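Local atomic coordinates of glutamyl endopeptidase (Staphylococcus epidermidis, PDB entry 6PYM), a protein that probably cleaves peptide bonds on the carbonyl side of glutamate, and also of aspartate, as a secreted monomeric serine protease of the S1B family. Residues I46-N49 / K50-N54; T116-N120 / T121-I125; V196-N199 / D200-Q204. The protein carries 1 engineered substitution. All coordinates share one frame; numbering follows the deposited sequence.

Interaction 1 of 3, residues I46-N49 / K50-N54; sequences ILTN and KHVVN
Thr48 touches Val52 and Val53 where strand 45-48 of the N-terminal barrel runs into the short helix 50-53, the strand-to-helix step that carries the catalytic histidine in chymotrypsin-like proteases. Both branches of Thr48 work. A chi1 of -175° swings OG1 away from the backbone N to lie 3.7 Å from Val52 CB, the two side chains crossing at about a right angle, while its hydrogen bond goes to the carbonyl of Ser37. That torsion leaves CG2 to meet Val53 CG1 at 3.6 Å, a small apolar patch beside Ile25 and Ala95.

Asn49 occupies the N-cap position, yet its side chain does no capping. Its backbone carbonyl makes the ordinary first helical bond, with Val53 N reaching Asn49 O at 3.2 Å and nearly straight, and Val52 N adds a weak, bent one to the same oxygen. The side-chain amide has other partners, ND2 donating to His184 O and, weakly, to Asp93 O.

Asn49 and His51 run side by side, pointing the same way, their flat groups turned 28° from each other. His51 ND1 bonds Asp93, its predicted charge-relay partner, and the engineered Ala169 fills the serine position close by. On the amide's other end, Asn49 OD1 approaches the imidazole obliquely, 3.1 Å from His51 CE1.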
ATOM      1  N   ILE A  46      -0.289   8.985  -1.551  1.00  8.37           N
ATOM      2  CA  ILE A  46      -0.219   7.565  -1.238  1.00  8.43           C
ATOM      3  C   ILE A  46       0.561   6.867  -2.343  1.00  7.80           C
ATOM      4  O   ILE A  46       0.678   7.364  -3.467  1.00  9.00           O
ATOM      5  CB  ILE A  46      -1.602   6.895  -1.050  1.00  8.36           C
ATOM      6  CG1 ILE A  46      -2.354   6.777  -2.378  1.00  9.10           C
ATOM      7  CG2 ILE A  46      -2.437   7.650  -0.026  1.00 10.97           C
ATOM      8  CD1 ILE A  46      -3.510   5.784  -2.335  1.00 11.47           C
ATOM      9  N   LEU A  47       1.091   5.694  -2.008  1.00  7.49           N
ATOM     10  CA  LEU A  47       1.563   4.734  -2.997  1.00  7.85           C
ATOM     11  C   LEU A  47       0.534   3.625  -3.155  1.00  7.25           C
ATOM     12  O   LEU A  47      -0.093   3.189  -2.180  1.00  7.45           O
ATOM     13  CB  LEU A  47       2.891   4.101  -2.590  1.00  8.53           C
ATOM     14  CG  LEU A  47       4.004   5.105  -2.288  1.00  8.62           C
ATOM     15  CD1 LEU A  47       5.287   4.376  -1.918  1.00  9.90           C
ATOM     16  CD2 LEU A  47       4.214   6.085  -3.436  1.00 10.19           C
ATOM     17  N   THR A  48       0.386   3.160  -4.390  1.00  7.38           N
ATOM     18  CA  THR A  48      -0.435   2.010  -4.733  1.00  7.85           C
ATOM     19  C   THR A  48       0.095   1.451  -6.057  1.00  7.20           C
ATOM     20  O   THR A  48       1.219   1.768  -6.468  1.00  8.12           O
ATOM     21  CB  THR A  48      -1.923   2.402  -4.735  1.00  7.63           C
ATOM     22  OG1 THR A  48      -2.727   1.240  -4.950  1.00  7.93           O
ATOM     23  CG2 THR A  48      -2.219   3.429  -5.816  1.00 10.06           C
ATOM     24  N   ASN A  49      -0.700   0.607  -6.716  1.00  7.41           N
ATOM     25  CA  ASN A  49      -0.293   0.023  -7.988  1.00  7.11           C
ATOM     26  C   ASN A  49      -0.813   0.837  -9.172  1.00  7.26           C
ATOM     27  O   ASN A  49      -1.873   1.463  -9.104  1.00  8.48           O
ATOM     28  CB  ASN A  49      -0.851  -1.390  -8.175  1.00  7.85           C
ATOM     29  CG  ASN A  49      -0.380  -2.392  -7.140  1.00  7.29           C
ATOM     30  OD1 ASN A  49      -1.098  -3.352  -6.868  1.00  8.55           O
ATOM     31  ND2 ASN A  49       0.822  -2.215  -6.598  1.00  8.15           N
ATOM     32  N   LYS A  50      -0.083   0.753 -10.291  1.00  8.19           N
ATOM     33  CA  LYS A  50      -0.621   1.228 -11.566  1.00  8.47           C
ATOM     34  C   LYS A  50      -1.947   0.563 -11.886  1.00  8.06           C
ATOM     35  O   LYS A  50      -2.893   1.227 -12.323  1.00  9.28           O
ATOM     36  CB  LYS A  50       0.360   0.965 -12.709  1.00  8.94           C
ATOM     37  CG  LYS A  50       1.611   1.814 -12.647  1.00  9.21           C
ATOM     38  CD  LYS A  50       2.591   1.425 -13.732  1.00  9.90           C
ATOM     39  CE  LYS A  50       3.802   2.333 -13.714  1.00  9.09           C
ATOM     40  NZ  LYS A  50       4.873   1.877 -14.636  1.00 11.46           N
ATOM     41  N   HIS A  51      -2.035  -0.752 -11.701  1.00  8.37           N
ATOM     42  CA  HIS A  51      -3.250  -1.425 -12.143  1.00  9.84           C
ATOM     43  C   HIS A  51      -4.452  -1.043 -11.292  1.00  9.21           C
ATOM     44  O   HIS A  51      -5.595  -1.185 -11.744  1.00 11.75           O
ATOM     45  CB  HIS A  51      -3.057  -2.943 -12.283  1.00  9.25           C
ATOM     46  CG  HIS A  51      -3.201  -3.721 -11.010  1.00  8.66           C
ATOM     47  ND1 HIS A  51      -2.120  -4.115 -10.248  1.00  9.28           N
ATOM     48  CD2 HIS A  51      -4.298  -4.241 -10.407  1.00 10.17           C
ATOM     49  CE1 HIS A  51      -2.550  -4.826  -9.219  1.00  8.90           C
ATOM     50  NE2 HIS A  51      -3.866  -4.913  -9.289  1.00 10.41           N
ATOM     51  N   VAL A  52      -4.221  -0.547 -10.076  1.00  9.36           N
ATOM     52  CA  VAL A  52      -5.306  -0.010  -9.261  1.00 10.19           C
ATOM     53  C   VAL A  52      -5.761   1.341  -9.801  1.00 10.10           C
ATOM     54  O   VAL A  52      -6.944   1.531 -10.115  1.00 11.84           O
ATOM     55  CB  VAL A  52      -4.886   0.073  -7.783  1.00  8.83           C
ATOM     56  CG1 VAL A  52      -5.920   0.850  -6.965  1.00 12.01           C
ATOM     57  CG2 VAL A  52      -4.713  -1.320  -7.199  1.00 10.62           C
ATOM     58  N   VAL A  53      -4.835   2.292  -9.938  1.00 10.04           N
ATOM     59  CA  VAL A  53      -5.232   3.615 -10.417  1.00 11.28           C
ATOM     60  C   VAL A  53      -5.742   3.572 -11.854  1.00 11.66           C
ATOM     61  O   VAL A  53      -6.578   4.399 -12.233  1.00 13.35           O
ATOM     62  CB  VAL A  53      -4.132   4.677 -10.229  1.00 12.51           C
ATOM     63  CG1 VAL A  53      -3.814   4.873  -8.756  1.00 14.93           C
ATOM     64  CG2 VAL A  53      -2.890   4.321 -11.012  1.00 13.25           C
ATOM     65  N   ASN A  54      -5.248   2.628 -12.672  1.00 11.72           N
ATOM     66  CA  ASN A  54      -5.746   2.471 -14.041  1.00 13.56           C
ATOM     67  C   ASN A  54      -7.247   2.198 -14.068  1.00 13.83           C
ATOM     68  O   ASN A  54      -7.908   2.471 -15.081  1.00 15.22           O
ATOM     69  CB  ASN A  54      -5.020   1.327 -14.771  1.00 15.31           C
ATOM     70  CG  ASN A  54      -3.556   1.644 -15.120  1.00 13.71           C
ATOM     71  OD1 ASN A  54      -3.122   2.797 -15.088  1.00 16.20           O
ATOM     72  ND2 ASN A  54      -2.793   0.600 -15.461  1.00 15.64           N
TER

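Interaction 2 of 3, residues T116-N120 / T121-I125; sequences TISSN and TDTRI
Asn120 and Thr123 meet through their side chains on the loop between helix 108-111 and strand 128-133. Going outward along Asn120, CB is 3.8 Å from Thr123 OG1, and CG comes to 3.6 Å from the same oxygen. At the amide the two ends part company. OD1 receives the hydroxyl of Thr123 in a short bond, 2.6 Å from OG1 to OD1, with the donor in the carbonyl plane on a lone pair and a C=O...O angle of 132°. ND2 donates instead to the carbonyls of Ile198 and Ile181, so the amide is held at both ends and its rotation is fixed. The Thr123 hydroxyl is set for this by chi1 of -55°, which places OG1 beside its own backbone N and turns it back to Asn120.

The main chain of Asn120 is gripped as well. Its N donates to Ser118 OG at 2.9 Å. Its carbonyl oxygen receives a weak bond from Thr123 N, 3.4 Å away, and the ordered water lies 2.7 Å from that same Asn120 O and 2.9 Å from Thr123 O, close enough to link the two carbonyls. One residue back, Ser119 OG takes a weak bond from Thr121 N, and Thr121 CG2 lies 3.4 Å from this oxygen. The Ser119 carbonyl is used too, by the side chain of Gln203.

Asn120 has a positive phi of 66°, a left-handed backbone conformation at the bend. Away from the catalytic residues, this polar loop lies against strands 180-188 and 192-197 of the C-terminal sheet. The bond from Asn120 N to Ser118 OG, two residues back, makes its opening bend an ST turn.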
ATOM      1  N   THR A 116       7.066   5.429   7.134  1.00  9.31           N
ATOM      2  CA  THR A 116       8.500   5.484   6.891  1.00 10.24           C
ATOM      3  C   THR A 116       8.861   4.468   5.821  1.00  9.03           C
ATOM      4  O   THR A 116       8.453   3.305   5.900  1.00  9.88           O
ATOM      5  CB  THR A 116       9.252   5.150   8.182  1.00 10.85           C
ATOM      6  OG1 THR A 116       8.903   6.089   9.207  1.00 13.16           O
ATOM      7  CG2 THR A 116      10.760   5.197   7.954  1.00 13.88           C
ATOM      8  N   ILE A 117       9.617   4.908   4.821  1.00  9.45           N
ATOM      9  CA  ILE A 117      10.121   4.051   3.755  1.00  9.60           C
ATOM     10  C   ILE A 117      11.482   3.518   4.170  1.00  9.71           C
ATOM     11  O   ILE A 117      12.321   4.269   4.687  1.00 10.93           O
ATOM     12  CB  ILE A 117      10.261   4.865   2.457  1.00 10.47           C
ATOM     13  CG1 ILE A 117       8.966   5.610   2.114  1.00 11.56           C
ATOM     14  CG2 ILE A 117      10.754   3.976   1.321  1.00 11.19           C
ATOM     15  CD1 ILE A 117       7.763   4.721   1.901  1.00 13.17           C
ATOM     16  N   SER A 118      11.734   2.240   3.912  1.00 10.12           N
ATOM     17  CA  SER A 118      13.065   1.691   4.145  1.00 11.87           C
ATOM     18  C   SER A 118      14.019   2.066   3.016  1.00 11.02           C
ATOM     19  O   SER A 118      13.652   2.065   1.840  1.00 11.92           O
ATOM     20  CB  SER A 118      12.989   0.171   4.238  1.00 11.24           C
ATOM     21  OG  SER A 118      14.275  -0.387   4.448  1.00 12.58           O
ATOM     22  N   SER A 119      15.266   2.374   3.390  1.00 12.34           N
ATOM     23  CA  SER A 119      16.336   2.486   2.409  1.00 12.64           C
ATOM     24  C   SER A 119      16.650   1.144   1.767  1.00 12.61           C
ATOM     25  O   SER A 119      17.295   1.106   0.712  1.00 12.51           O
ATOM     26  CB  SER A 119      17.603   2.998   3.088  1.00 15.63           C
ATOM     27  OG  SER A 119      18.138   1.988   3.926  1.00 18.78           O
ATOM     28  N   ASN A 120      16.211   0.048   2.391  1.00 11.59           N
ATOM     29  CA  ASN A 120      16.410  -1.315   1.912  1.00 12.42           C
ATOM     30  C   ASN A 120      17.873  -1.750   1.923  1.00 13.66           C
ATOM     31  O   ASN A 120      18.220  -2.771   1.331  1.00 14.09           O
ATOM     32  CB  ASN A 120      15.722  -1.577   0.567  1.00 11.64           C
ATOM     33  CG  ASN A 120      14.256  -1.938   0.735  1.00  9.85           C
ATOM     34  OD1 ASN A 120      13.914  -2.756   1.583  1.00 11.25           O
ATOM     35  ND2 ASN A 120      13.387  -1.324  -0.057  1.00 10.54           N
ATOM     36  N   THR A 121      18.729  -1.018   2.643  1.00 13.68           N
ATOM     37  CA  THR A 121      20.144  -1.374   2.717  1.00 15.47           C
ATOM     38  C   THR A 121      20.360  -2.726   3.391  1.00 14.35           C
ATOM     39  O   THR A 121      21.343  -3.417   3.093  1.00 14.85           O
ATOM     40  CB  THR A 121      20.931  -0.273   3.442  1.00 16.71           C
ATOM     41  OG1 THR A 121      22.334  -0.559   3.371  1.00 21.29           O
ATOM     42  CG2 THR A 121      20.518  -0.184   4.896  1.00 20.10           C
ATOM     43  N   ASP A 122      19.459  -3.127   4.288  1.00 13.25           N
ATOM     44  CA  ASP A 122      19.613  -4.349   5.064  1.00 13.80           C
ATOM     45  C   ASP A 122      18.686  -5.472   4.623  1.00 12.92           C
ATOM     46  O   ASP A 122      18.760  -6.567   5.186  1.00 15.25           O
ATOM     47  CB  ASP A 122      19.366  -4.064   6.550  1.00 15.18           C
ATOM     48  CG  ASP A 122      20.411  -3.156   7.152  1.00 21.97           C
ATOM     49  OD1 ASP A 122      21.603  -3.357   6.860  1.00 20.32           O
ATOM     50  OD2 ASP A 122      20.040  -2.244   7.918  1.00 25.59           O
ATOM     51  N   THR A 123      17.823  -5.237   3.640  1.00 12.15           N
ATOM     52  CA  THR A 123      16.761  -6.188   3.325  1.00 11.90           C
ATOM     53  C   THR A 123      17.332  -7.402   2.604  1.00 11.83           C
ATOM     54  O   THR A 123      18.110  -7.264   1.656  1.00 12.54           O
ATOM     55  CB  THR A 123      15.708  -5.492   2.470  1.00 11.56           C
ATOM     56  OG1 THR A 123      15.271  -4.320   3.168  1.00 11.63           O
ATOM     57  CG2 THR A 123      14.508  -6.403   2.207  1.00 12.28           C
ATOM     58  N   ARG A 124      16.944  -8.595   3.056  1.00 11.22           N
ATOM     59  CA  ARG A 124      17.538  -9.832   2.568  1.00 10.87           C
ATOM     60  C   ARG A 124      16.494 -10.934   2.514  1.00 12.45           C
ATOM     61  O   ARG A 124      15.487 -10.901   3.224  1.00 12.70           O
ATOM     62  CB  ARG A 124      18.680 -10.292   3.477  1.00 12.55           C
ATOM     63  CG  ARG A 124      19.875  -9.380   3.407  1.00 12.96           C
ATOM     64  CD  ARG A 124      20.969  -9.731   4.386  1.00 13.49           C
ATOM     65  NE  ARG A 124      22.064  -8.792   4.195  1.00 14.18           N
ATOM     66  CZ  ARG A 124      23.237  -8.829   4.820  1.00 12.90           C
ATOM     67  NH1 ARG A 124      23.502  -9.775   5.710  1.00 13.51           N
ATOM     68  NH2 ARG A 124      24.142  -7.910   4.524  1.00 14.69           N
ATOM     69  N   ILE A 125      16.759 -11.943   1.681  1.00 12.36           N
ATOM     70  CA  ILE A 125      15.870 -13.092   1.668  1.00 13.51           C
ATOM     71  C   ILE A 125      15.895 -13.759   3.043  1.00 12.55           C
ATOM     72  O   ILE A 125      16.872 -13.651   3.803  1.00 12.39           O
ATOM     73  CB  ILE A 125      16.172 -14.082   0.530  1.00 14.44           C
ATOM     74  CG1 ILE A 125      17.543 -14.731   0.723  1.00 15.65           C
ATOM     75  CG2 ILE A 125      16.036 -13.390  -0.827  1.00 15.92           C
ATOM     76  CD1 ILE A 125      17.838 -15.835  -0.277  1.00 21.04           C
TER
HETATM   77  O   HOH W   1      19.544  -5.001   0.564  1.00 16.97           O

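Interaction 3 of 3, residues V196-N199 / D200-Q204; sequences VYIN and DFVQQ
Asn199 swings its amide back over the first turn of helix 200-209, forming a classical side-chain N-cap at the end of strand 192-197. With chi1 at 71°, CG lies between the backbone N and the carbonyl carbon, and Val202 N lies 3.0 Å from Asn199 OD1, close to the line of the side-chain C=O. ND2 lies at the edge of the Phe201 ring, near its plane; amide and ring are turned 67° apart, and ND2 gives a weak bond to Gly155.

Ile198, at the centre of an inverse gamma turn, stands roughly perpendicular to both Val202 and Gln203. Its CG2 branch does the touching, 3.9 Å from Val202 CG1 and 3.7 Å from Gln203 CG. The Gln203 chain runs out extended until NE2 meets Ile198 O at 3.0 Å, nearly in the amide plane but 37° above the carbonyl plane. NE2 also donates to Ser119 O, and Ile198 O also accepts from Asn120 ND2.

Gln203 N closes the first backbone turn on Asn199 O at 2.9 Å. The capping acceptor is OD1: it satisfies Val202 N-H, and its partial negative charge would probably suit the positive end of the helix.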
ATOM      1  N   VAL A 196       6.572  -4.504  -5.692  1.00  7.68           N
ATOM      2  CA  VAL A 196       7.569  -3.588  -6.229  1.00  8.64           C
ATOM      3  C   VAL A 196       8.546  -3.269  -5.114  1.00  8.59           C
ATOM      4  O   VAL A 196       8.165  -2.692  -4.088  1.00  9.19           O
ATOM      5  CB  VAL A 196       6.928  -2.300  -6.761  1.00  8.15           C
ATOM      6  CG1 VAL A 196       8.001  -1.396  -7.378  1.00 10.19           C
ATOM      7  CG2 VAL A 196       5.841  -2.623  -7.766  1.00 10.07           C
ATOM      8  N   TYR A 197       9.807  -3.633  -5.318  1.00  8.75           N
ATOM      9  CA  TYR A 197      10.856  -3.398  -4.338  1.00  8.55           C
ATOM     10  C   TYR A 197      11.300  -1.944  -4.406  1.00  8.87           C
ATOM     11  O   TYR A 197      11.599  -1.429  -5.489  1.00 10.07           O
ATOM     12  CB  TYR A 197      12.028  -4.305  -4.685  1.00 10.89           C
ATOM     13  CG  TYR A 197      13.182  -4.311  -3.719  1.00 11.16           C
ATOM     14  CD1 TYR A 197      12.979  -4.440  -2.353  1.00 11.51           C
ATOM     15  CD2 TYR A 197      14.486  -4.239  -4.183  1.00 11.32           C
ATOM     16  CE1 TYR A 197      14.038  -4.484  -1.473  1.00 13.10           C
ATOM     17  CE2 TYR A 197      15.555  -4.280  -3.307  1.00 12.91           C
ATOM     18  CZ  TYR A 197      15.322  -4.403  -1.957  1.00 12.74           C
ATOM     19  OH  TYR A 197      16.372  -4.450  -1.075  1.00 15.81           O
ATOM     20  N   ILE A 198      11.343  -1.280  -3.256  1.00  8.88           N
ATOM     21  CA  ILE A 198      11.699   0.132  -3.240  1.00  9.40           C
ATOM     22  C   ILE A 198      13.220   0.259  -3.244  1.00 10.24           C
ATOM     23  O   ILE A 198      13.856   0.492  -2.210  1.00 10.76           O
ATOM     24  CB  ILE A 198      10.997   0.861  -2.081  1.00  9.40           C
ATOM     25  CG1 ILE A 198       9.476   0.764  -2.263  1.00  9.69           C
ATOM     26  CG2 ILE A 198      11.442   2.322  -1.998  1.00 11.24           C
ATOM     27  CD1 ILE A 198       8.664   1.191  -1.051  1.00 10.89           C
ATOM     28  N   ASN A 199      13.810   0.054  -4.415  1.00 10.72           N
ATOM     29  CA  ASN A 199      15.254   0.142  -4.574  1.00 12.20           C
ATOM     30  C   ASN A 199      15.680   1.603  -4.740  1.00 11.92           C
ATOM     31  O   ASN A 199      14.883   2.533  -4.601  1.00 11.02           O
ATOM     32  CB  ASN A 199      15.732  -0.780  -5.692  1.00 14.43           C
ATOM     33  CG  ASN A 199      15.337  -0.297  -7.076  1.00 15.12           C
ATOM     34  OD1 ASN A 199      14.796   0.792  -7.258  1.00 14.90           O
ATOM     35  ND2 ASN A 199      15.641  -1.115  -8.078  1.00 19.95           N
ATOM     36  N   ASP A 200      16.963   1.822  -5.048  1.00 13.06           N
ATOM     37  CA  ASP A 200      17.484   3.186  -5.114  1.00 14.00           C
ATOM     38  C   ASP A 200      16.790   4.006  -6.194  1.00 12.62           C
ATOM     39  O   ASP A 200      16.536   5.202  -6.005  1.00 13.68           O
ATOM     40  CB  ASP A 200      18.999   3.172  -5.329  1.00 18.83           C
ATOM     41  CG  ASP A 200      19.754   2.668  -4.115  1.00 22.68           C
ATOM     42  OD1 ASP A 200      19.189   2.697  -3.001  1.00 25.90           O
ATOM     43  OD2 ASP A 200      20.925   2.259  -4.277  1.00 34.13           O
ATOM     44  N   PHE A 201      16.475   3.390  -7.332  1.00 14.02           N
ATOM     45  CA  PHE A 201      15.788   4.119  -8.392  1.00 14.56           C
ATOM     46  C   PHE A 201      14.366   4.489  -7.988  1.00 12.26           C
ATOM     47  O   PHE A 201      13.884   5.580  -8.308  1.00 12.50           O
ATOM     48  CB  PHE A 201      15.798   3.300  -9.680  1.00 17.50           C
ATOM     49  CG  PHE A 201      17.177   3.034 -10.208  1.00 23.10           C
ATOM     50  CD1 PHE A 201      17.879   4.029 -10.867  1.00 24.60           C
ATOM     51  CD2 PHE A 201      17.782   1.802 -10.028  1.00 25.22           C
ATOM     52  CE1 PHE A 201      19.156   3.792 -11.352  1.00 26.26           C
ATOM     53  CE2 PHE A 201      19.059   1.559 -10.510  1.00 27.13           C
ATOM     54  CZ  PHE A 201      19.744   2.557 -11.172  1.00 27.48           C
ATOM     55  N   VAL A 202      13.676   3.594  -7.279  1.00 11.44           N
ATOM     56  CA  VAL A 202      12.350   3.942  -6.790  1.00 10.22           C
ATOM     57  C   VAL A 202      12.444   5.058  -5.761  1.00  9.65           C
ATOM     58  O   VAL A 202      11.620   5.976  -5.743  1.00 10.47           O
ATOM     59  CB  VAL A 202      11.628   2.695  -6.251  1.00 10.22           C
ATOM     60  CG1 VAL A 202      10.288   3.091  -5.645  1.00 11.76           C
ATOM     61  CG2 VAL A 202      11.439   1.669  -7.376  1.00 12.65           C
ATOM     62  N   GLN A 203      13.458   5.002  -4.900  1.00 10.09           N
ATOM     63  CA  GLN A 203      13.633   6.047  -3.896  1.00 11.20           C
ATOM     64  C   GLN A 203      13.856   7.410  -4.538  1.00 10.47           C
ATOM     65  O   GLN A 203      13.373   8.425  -4.026  1.00 11.45           O
ATOM     66  CB  GLN A 203      14.773   5.677  -2.952  1.00 11.50           C
ATOM     67  CG  GLN A 203      14.416   4.498  -2.067  1.00 11.09           C
ATOM     68  CD  GLN A 203      15.595   3.952  -1.302  1.00 13.12           C
ATOM     69  OE1 GLN A 203      16.389   4.715  -0.744  1.00 15.24           O
ATOM     70  NE2 GLN A 203      15.738   2.634  -1.278  1.00 13.66           N
ATOM     71  N   GLN A 204      14.579   7.453  -5.664  1.00 11.45           N
ATOM     72  CA  GLN A 204      14.757   8.717  -6.374  1.00 12.08           C
ATOM     73  C   GLN A 204      13.428   9.243  -6.896  1.00 11.85           C
ATOM     74  O   GLN A 204      13.127  10.432  -6.759  1.00 11.77           O
ATOM     75  CB  GLN A 204      15.747   8.532  -7.523  1.00 14.12           C
ATOM     76  CG  GLN A 204      17.158   8.248  -7.056  1.00 16.32           C
ATOM     77  CD  GLN A 204      18.104   7.947  -8.198  1.00 18.73           C
ATOM     78  OE1 GLN A 204      17.680   7.710  -9.328  1.00 21.88           O
ATOM     79  NE2 GLN A 204      19.400   7.969  -7.909  1.00 24.58           N
TER

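In the fold
Interactions 2 and 3 touch, with centres about 10 Å apart. Asn120 ND2 lies 2.9 Å from Ile198 O, and Gln203 NE2 lies 3.0 Å from Ser119 O, so loop 116-125 is bonded both to the residue before the N-cap and to the first turn of helix 200-209. Tyr197 OH adds packing, 3.4 Å from Asn120 CB. Interaction 1, on the N-terminal barrel, holds the predicted catalytic His51; its centre is about 22 Å from that of interaction 2 and 16 Å from that of interaction 3, though its nearest atoms come within about 5 Å of each without touching. The side chain of Val202 in interaction 3 is still about 11 Å from that of Asp93, the predicted relay partner of His51.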